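Local coordinates for protein similarities with probable monooxygenase (Photorhabdus luminescens, PDB 4HB9) that binds flavin-adenine dinucleotide and probably acts as a flavin-dependent monooxygenase related to the aromatic-ring hydroxylases, at residues 62-65 / 66-70; 268-271 / 272-275; 381-385 / 386-390. All coordinates share one frame; numbering follows the deposited sequence.

Contact 1. Residues 62-65 / 66-70. With EDO (1,2-ethanediol), chain K.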
loop_
_atom_site.group_PDB
_atom_site.type_symbol
_atom_site.label_atom_id
_atom_site.label_comp_id
_atom_site.label_asym_id
_atom_site.label_seq_id
_atom_site.Cartn_x
_atom_site.Cartn_y
_atom_site.Cartn_z
ATOM N N GLU A 62 -1.974 -22.910 -5.214
ATOM C CA GLU A 62 -3.097 -22.931 -4.268
ATOM C C GLU A 62 -3.384 -21.516 -3.716
ATOM O O GLU A 62 -4.549 -21.120 -3.556
ATOM C CB GLU A 62 -2.942 -23.980 -3.174
ATOM C CG GLU A 62 -1.858 -23.752 -2.143
ATOM C CD GLU A 62 -1.925 -24.759 -0.989
ATOM O OE1 GLU A 62 -3.051 -25.165 -0.577
ATOM O OE2 GLU A 62 -0.847 -25.116 -0.469
ATOM N N ASN A 63 -2.327 -20.744 -3.476
ATOM C CA ASN A 63 -2.497 -19.340 -3.046
ATOM C C ASN A 63 -3.130 -18.503 -4.159
ATOM O O ASN A 63 -4.036 -17.692 -3.898
ATOM C CB ASN A 63 -1.166 -18.692 -2.643
ATOM C CG ASN A 63 -0.424 -19.459 -1.572
ATOM O OD1 ASN A 63 -0.182 -20.654 -1.711
ATOM N ND2 ASN A 63 -0.040 -18.777 -0.512
ATOM N N TRP A 64 -2.681 -18.703 -5.391
ATOM C CA TRP A 64 -3.222 -17.949 -6.516
ATOM C C TRP A 64 -4.726 -18.229 -6.670
ATOM O O TRP A 64 -5.541 -17.310 -6.790
ATOM C CB TRP A 64 -2.465 -18.271 -7.812
ATOM C CG TRP A 64 -3.120 -17.713 -9.012
ATOM C CD1 TRP A 64 -3.734 -18.404 -10.012
ATOM C CD2 TRP A 64 -3.277 -16.340 -9.323
ATOM N NE1 TRP A 64 -4.249 -17.541 -10.934
ATOM C CE2 TRP A 64 -4.000 -16.264 -10.527
ATOM C CE3 TRP A 64 -2.872 -15.160 -8.710
ATOM C CZ2 TRP A 64 -4.295 -15.061 -11.127
ATOM C CZ3 TRP A 64 -3.194 -13.974 -9.291
ATOM C CH2 TRP A 64 -3.895 -13.929 -10.486
ATOM N N LEU A 65 -5.114 -19.494 -6.588
ATOM C CA LEU A 65 -6.553 -19.808 -6.687
ATOM C C LEU A 65 -7.356 -19.164 -5.555
ATOM O O LEU A 65 -8.492 -18.709 -5.778
ATOM C CB LEU A 65 -6.801 -21.315 -6.715
ATOM C CG LEU A 65 -6.353 -22.086 -7.952
ATOM C CD1 LEU A 65 -6.786 -23.538 -7.828
ATOM C CD2 LEU A 65 -6.875 -21.505 -9.247
ATOM N N ALA A 66 -6.790 -19.115 -4.347
ATOM C CA ALA A 66 -7.462 -18.466 -3.209
ATOM C C ALA A 66 -7.648 -16.950 -3.442
ATOM O O ALA A 66 -8.688 -16.364 -3.097
ATOM C CB ALA A 66 -6.721 -18.716 -1.912
ATOM N N PHE A 67 -6.643 -16.342 -4.042
ATOM C CA PHE A 67 -6.718 -14.957 -4.469
ATOM C C PHE A 67 -7.837 -14.714 -5.475
ATOM O O PHE A 67 -8.609 -13.774 -5.310
ATOM C CB PHE A 67 -5.386 -14.467 -5.057
ATOM C CG PHE A 67 -5.460 -13.076 -5.594
ATOM C CD1 PHE A 67 -5.445 -11.990 -4.730
ATOM C CD2 PHE A 67 -5.568 -12.839 -6.962
ATOM C CE1 PHE A 67 -5.540 -10.707 -5.206
ATOM C CE2 PHE A 67 -5.655 -11.547 -7.450
ATOM C CZ PHE A 67 -5.652 -10.479 -6.578
ATOM N N GLU A 68 -7.917 -15.546 -6.504
ATOM C CA GLU A 68 -8.965 -15.418 -7.510
ATOM C C GLU A 68 -10.338 -15.547 -6.849
ATOM O O GLU A 68 -11.242 -14.791 -7.174
ATOM C CB GLU A 68 -8.813 -16.481 -8.608
ATOM C CG GLU A 68 -7.627 -16.221 -9.511
ATOM C CD GLU A 68 -7.514 -17.202 -10.644
ATOM O OE1 GLU A 68 -7.528 -18.429 -10.399
ATOM O OE2 GLU A 68 -7.366 -16.733 -11.778
ATOM N N GLU A 69 -10.464 -16.492 -5.929
ATOM C CA GLU A 69 -11.708 -16.744 -5.190
ATOM C C GLU A 69 -12.128 -15.553 -4.306
ATOM O O GLU A 69 -13.311 -15.222 -4.224
ATOM C CB GLU A 69 -11.550 -18.013 -4.366
ATOM C CG GLU A 69 -12.700 -18.371 -3.437
ATOM C CD GLU A 69 -14.009 -18.681 -4.135
ATOM O OE1 GLU A 69 -13.995 -19.057 -5.327
ATOM O OE2 GLU A 69 -15.071 -18.564 -3.463
ATOM N N ALA A 70 -11.159 -14.917 -3.642
ATOM C CA ALA A 70 -11.471 -13.852 -2.689
ATOM C C ALA A 70 -11.690 -12.491 -3.348
ATOM O O ALA A 70 -12.435 -11.661 -2.816
ATOM C CB ALA A 70 -10.383 -13.750 -1.633
HETATM C C1 EDO K . -11.733 -12.027 -9.730
HETATM O O1 EDO K . -11.231 -13.326 -9.402
HETATM C C2 EDO K . -13.194 -11.831 -9.337
HETATM O O2 EDO K . -13.983 -13.026 -9.404
#
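Within the amphipathic helix 61-70, on the FAD-binding side of the fold, W64 packs against F67 and E68, residues one turn further along the chain. The side chain of F67 lies about 11 Å from the bound flavin-adenine dinucleotide, too far to touch it. W64 holds its ring anti to the amide nitrogen (chi1 170°), and the indole reaches both partners from there. Its CZ3 corner comes within 3.5 Å of F67 CD2. The two rings are near parallel (27° between planes), but with centroids 5.5 Å apart they are slid so far that they barely overlap; the closest approach is between W64 CZ3 and F67 CD2.

E68 approaches the same indole differently. Its CG stands over a face of the five-membered ring, 4.1 Å from that centroid, a CH-pi contact. The extended chain beyond CG then brings carboxylate carbon CD to 3.3 Å from W64 NE1, the carboxylate being turned 37° from the ring plane. E68 OE1 also meets L65 CD2 at 3.3 Å, so the acid bridges an indole and a leucine methyl. In the backbone, E68 N donates to W64 O (3.0 Å), and three further bonds of the same i-to-i+4 kind run from A66, F67 and E69. E68 O accepts a hydrogen bond at 2.7 Å from O1 of an ethanediol, probably from the crystallisation liquor.

Outside this turn, N63 ND2 bonds I117 O and K120 O, while W64 and F67 rest on helix 49-58 and F67 also reaches strand 106-110. The burial of N63 and F67, against exposed E62, L65, E68 and E69, is the pattern of an amphipathic helix lying on the surface of a domain.

Contact 2. Residues 268-271 / 272-275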
loop_
_atom_site.group_PDB
_atom_site.type_symbol
_atom_site.label_atom_id
_atom_site.label_comp_id
_atom_site.label_asym_id
_atom_site.label_seq_id
_atom_site.Cartn_x
_atom_site.Cartn_y
_atom_site.Cartn_z
ATOM N N CYS A 268 -15.419 13.825 10.779
ATOM C CA CYS A 268 -16.680 13.759 10.052
ATOM C C CYS A 268 -17.323 15.149 9.938
ATOM O O CYS A 268 -17.693 15.582 8.855
ATOM C CB CYS A 268 -17.624 12.785 10.768
ATOM S SG CYS A 268 -18.950 12.111 9.749
ATOM N N ASP A 269 -17.455 15.828 11.071
ATOM C CA ASP A 269 -17.958 17.194 11.117
ATOM C C ASP A 269 -17.175 18.112 10.203
ATOM O O ASP A 269 -17.733 18.921 9.489
ATOM C CB ASP A 269 -17.874 17.734 12.555
ATOM C CG ASP A 269 -18.981 17.198 13.448
ATOM O OD1 ASP A 269 -19.968 16.657 12.886
ATOM O OD2 ASP A 269 -18.851 17.310 14.701
ATOM N N LEU A 270 -15.869 17.989 10.226
ATOM C CA LEU A 270 -15.061 18.856 9.394
ATOM C C LEU A 270 -15.331 18.668 7.898
ATOM O O LEU A 270 -15.448 19.645 7.168
ATOM C CB LEU A 270 -13.607 18.664 9.705
ATOM C CG LEU A 270 -12.794 19.730 8.975
ATOM C CD1 LEU A 270 -11.769 20.333 9.919
ATOM C CD2 LEU A 270 -12.192 19.123 7.743
ATOM N N VAL A 271 -15.432 17.423 7.437
ATOM C CA VAL A 271 -15.653 17.187 6.019
ATOM C C VAL A 271 -17.045 17.704 5.633
ATOM O O VAL A 271 -17.216 18.371 4.568
ATOM C CB VAL A 271 -15.477 15.705 5.670
ATOM C CG1 VAL A 271 -15.899 15.422 4.236
ATOM C CG2 VAL A 271 -14.033 15.292 5.890
ATOM N N GLN A 272 -18.042 17.451 6.478
ATOM C CA GLN A 272 -19.368 17.999 6.201
ATOM C C GLN A 272 -19.338 19.529 6.132
ATOM O O GLN A 272 -20.008 20.114 5.287
ATOM C CB GLN A 272 -20.410 17.559 7.237
ATOM C CG GLN A 272 -20.739 16.086 7.165
ATOM C CD GLN A 272 -21.761 15.673 8.218
ATOM O OE1 GLN A 272 -22.911 16.077 8.173
ATOM N NE2 GLN A 272 -21.334 14.866 9.160
ATOM N N SER A 273 -18.586 20.170 7.021
ATOM C CA SER A 273 -18.428 21.643 6.955
ATOM C C SER A 273 -17.819 22.102 5.641
ATOM O O SER A 273 -18.206 23.155 5.113
ATOM C CB SER A 273 -17.621 22.201 8.123
ATOM O OG SER A 273 -16.215 21.999 7.945
ATOM N N ARG A 274 -16.897 21.314 5.090
ATOM C CA ARG A 274 -16.290 21.652 3.801
ATOM C C ARG A 274 -17.264 21.453 2.632
ATOM O O ARG A 274 -17.071 22.029 1.567
ATOM C CB ARG A 274 -15.027 20.831 3.579
ATOM C CG ARG A 274 -13.932 21.109 4.602
ATOM C CD ARG A 274 -13.387 22.525 4.461
ATOM N NE ARG A 274 -12.194 22.761 5.276
ATOM C CZ ARG A 274 -12.199 23.107 6.560
ATOM N NH1 ARG A 274 -11.048 23.299 7.188
ATOM N NH2 ARG A 274 -13.345 23.238 7.235
HETATM N N MSE A 275 -18.322 20.661 2.840
HETATM C CA MSE A 275 -19.270 20.351 1.780
HETATM C C MSE A 275 -20.583 21.084 1.904
HETATM O O MSE A 275 -21.584 20.628 1.378
HETATM C CB MSE A 275 -19.549 18.843 1.797
HETATM C CG MSE A 275 -18.281 18.062 1.503
HETATM SE SE MSE A 275 -18.633 16.140 1.227
HETATM C CE MSE A 275 -19.860 15.707 2.701
#
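L270 and S273 meet through one carbonyl that serves two donors. L270 O accepts R274 N at 3.0 Å, the regular helical bond, and S273 OG at 2.6 Å. The serine reaches back because chi1 (78°) sets OG between its backbone N and carbonyl carbon. The same hydroxyl oxygen also receives a weak bond from R274 NH2 (3.2 Å), so it both donates and accepts.

R274 satisfies its NH1 on S254 O in the loop that precedes the helix, and one face of the guanidinium carries L270 CD2, 4.1 Å above its centre. Q272 N donates almost straight to C268 O (N-H...O 173°), and S273 N to D269 O at 2.9 Å, while the side-chain OE1 of Q272 is taken by Q287 NE2 of helix 280-287.

The bonding changes in the last turn. M275, a selenomethionine, has left helical phi/psi; its N bonds Q272 O at 3.0 Å and only weakly V271 O, and its own O accepts a hydrogen bond from H283 NE2. Its SE packs on V271 CG1 at 4.1 Å, next to V271's contacts with strands 240-251 and 179-191. The shift from an i-to-i+4 toward an i-to-i+3 bond is characteristic of a tightening helix C terminus.

Contact 3. Residues 381-385 / 386-390. With EDO (1,2-ethanediol), chain F.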
loop_
_atom_site.group_PDB
_atom_site.type_symbol
_atom_site.label_atom_id
_atom_site.label_comp_id
_atom_site.label_asym_id
_atom_site.label_seq_id
_atom_site.Cartn_x
_atom_site.Cartn_y
_atom_site.Cartn_z
ATOM N N ALA A 381 -2.230 14.537 -6.689
ATOM C CA ALA A 381 -2.530 15.229 -5.449
ATOM C C ALA A 381 -2.668 16.740 -5.690
ATOM O O ALA A 381 -3.561 17.395 -5.159
ATOM C CB ALA A 381 -1.462 14.937 -4.413
ATOM N N GLN A 382 -1.770 17.311 -6.493
ATOM C CA GLN A 382 -1.818 18.744 -6.749
ATOM C C GLN A 382 -3.082 19.099 -7.528
ATOM O O GLN A 382 -3.701 20.156 -7.281
ATOM C CB GLN A 382 -0.567 19.194 -7.496
ATOM C CG GLN A 382 0.724 19.046 -6.673
ATOM C CD GLN A 382 1.994 19.283 -7.494
ATOM O OE1 GLN A 382 1.993 19.096 -8.699
ATOM N NE2 GLN A 382 3.085 19.654 -6.826
ATOM N N ASN A 383 -3.461 18.227 -8.449
ATOM C CA ASN A 383 -4.660 18.447 -9.239
ATOM C C ASN A 383 -5.916 18.501 -8.356
ATOM O O ASN A 383 -6.876 19.245 -8.657
ATOM C CB ASN A 383 -4.833 17.376 -10.291
ATOM C CG ASN A 383 -5.952 17.701 -11.266
ATOM O OD1 ASN A 383 -6.070 18.838 -11.744
ATOM N ND2 ASN A 383 -6.798 16.702 -11.551
ATOM N N ALA A 384 -5.907 17.765 -7.240
ATOM C CA ALA A 384 -7.074 17.792 -6.359
ATOM C C ALA A 384 -7.335 19.212 -5.806
ATOM O O ALA A 384 -8.466 19.576 -5.537
ATOM C CB ALA A 384 -6.889 16.798 -5.218
ATOM N N VAL A 385 -6.268 19.984 -5.589
ATOM C CA VAL A 385 -6.362 21.345 -5.077
ATOM C C VAL A 385 -6.454 22.391 -6.207
ATOM O O VAL A 385 -7.258 23.330 -6.124
ATOM C CB VAL A 385 -5.181 21.641 -4.130
ATOM C CG1 VAL A 385 -5.250 23.039 -3.580
ATOM C CG2 VAL A 385 -5.206 20.665 -2.954
ATOM N N ILE A 386 -5.676 22.209 -7.271
ATOM C CA ILE A 386 -5.658 23.190 -8.390
ATOM C C ILE A 386 -6.743 23.007 -9.445
ATOM O O ILE A 386 -7.240 23.999 -9.987
ATOM C CB ILE A 386 -4.309 23.181 -9.116
ATOM C CG1 ILE A 386 -3.216 23.602 -8.152
ATOM C CG2 ILE A 386 -4.339 24.110 -10.348
ATOM C CD1 ILE A 386 -1.839 23.205 -8.616
ATOM N N HIS A 387 -7.074 21.757 -9.773
ATOM C CA HIS A 387 -8.081 21.424 -10.794
ATOM C C HIS A 387 -7.616 21.826 -12.212
ATOM O O HIS A 387 -8.382 22.374 -13.003
ATOM C CB HIS A 387 -9.454 22.064 -10.505
ATOM C CG HIS A 387 -10.006 21.742 -9.151
ATOM N ND1 HIS A 387 -11.187 22.274 -8.687
ATOM C CD2 HIS A 387 -9.522 20.964 -8.153
ATOM C CE1 HIS A 387 -11.416 21.819 -7.468
ATOM N NE2 HIS A 387 -10.413 21.036 -7.115
ATOM N N PHE A 388 -6.369 21.534 -12.543
ATOM C CA PHE A 388 -5.865 21.883 -13.887
ATOM C C PHE A 388 -6.328 20.892 -14.968
ATOM O O PHE A 388 -6.318 21.224 -16.147
ATOM C CB PHE A 388 -4.333 22.055 -13.865
ATOM C CG PHE A 388 -3.585 20.909 -13.242
ATOM C CD1 PHE A 388 -3.413 19.717 -13.924
ATOM C CD2 PHE A 388 -3.024 21.032 -11.983
ATOM C CE1 PHE A 388 -2.703 18.669 -13.349
ATOM C CE2 PHE A 388 -2.304 19.995 -11.411
ATOM C CZ PHE A 388 -2.148 18.812 -12.087
ATOM N N SER A 389 -6.778 19.700 -14.567
ATOM C CA SER A 389 -7.197 18.644 -15.504
ATOM C C SER A 389 -8.645 18.743 -16.027
ATOM O O SER A 389 -8.979 18.102 -17.022
ATOM C CB SER A 389 -7.094 17.281 -14.825
ATOM O OG SER A 389 -8.258 17.064 -14.035
ATOM N N ILE A 390 -9.503 19.492 -15.339
ATOM C CA ILE A 390 -10.944 19.544 -15.661
ATOM C C ILE A 390 -11.280 19.227 -17.123
ATOM O O ILE A 390 -12.031 18.290 -17.412
ATOM C CB ILE A 390 -11.556 20.920 -15.308
ATOM C CG1 ILE A 390 -10.658 22.066 -15.819
ATOM C CG2 ILE A 390 -11.783 21.013 -13.807
ATOM C CD1 ILE A 390 -11.322 23.431 -15.846
HETATM C C1 EDO F . -7.523 13.417 -8.143
HETATM O O1 EDO F . -6.679 13.432 -6.994
HETATM C C2 EDO F . -7.096 14.527 -9.087
HETATM O O2 EDO F . -6.281 14.028 -10.164
HETATM O O HOH W 1 -8.732 25.263 -7.411
#
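Helix 355-386 gives way at H387, the first residue past its end, whose positive phi (67°) gives it left-handed helical geometry, while its N still bonds N383 O at 2.8 Å. This is a helix C terminus ended by a left-handed residue, and the chain turns back so that F388 and S389 come over the side chain of N383.

N383 is the hub. Its CG lies anti to the backbone N (chi1 -171°), which carries the amide along the helix toward the exiting chain. OD1 accepts S389 N at 3.0 Å, and ND2 returns a weak bond to S389 OG. Because a backbone N-H can only donate, S389 N marks OD1 as the oxygen of the amide, and the weak bond to OG agrees. The F388 ring is laid across the same side chain: N383 CB is 4.0 Å from its centroid, over the face, and OD1 stands 3.4 Å above the ring centre.

The H387 ring turns back to the helix, its edge near A384 O and N383 O. Its NE2 gives its stronger bond to D218 O at the start of strand 218-228 and a weak one to A384 O at 2.9 Å; the ring meets W219 edge-to-face, which ties the helix end to that strand. A water donates to V385 O and, weakly, to I386 O, the last carbonyls of the helix.

N383 ND2 also donates to O2 of an ethanediol, probably from the crystallisation liquor, 3.1 Å away at a nearly straight N-H...O angle of 175°.

How the contacts relate
From the N terminus, contact 1 comes first, then contact 2, then contact 3; each spans one short run of chain, so they stand in series, none nests in or crosses another, and none closes a long loop. Contact 1 sets helix 61-70 against helix 49-58 and strand 106-110, on the cofactor side. Contact 2 ends helix 264-274 beside strands 240-251 and 179-191 of the mixed sheet, and contact 3 ends helix 355-386 against strand 218-228 of that same sheet. Contacts 2 and 3 lie on the same side of the chain's centre, about 11 Å between nearest atoms; contact 1, opposite contact 3, is about 25 Å from it and 28 Å from contact 2.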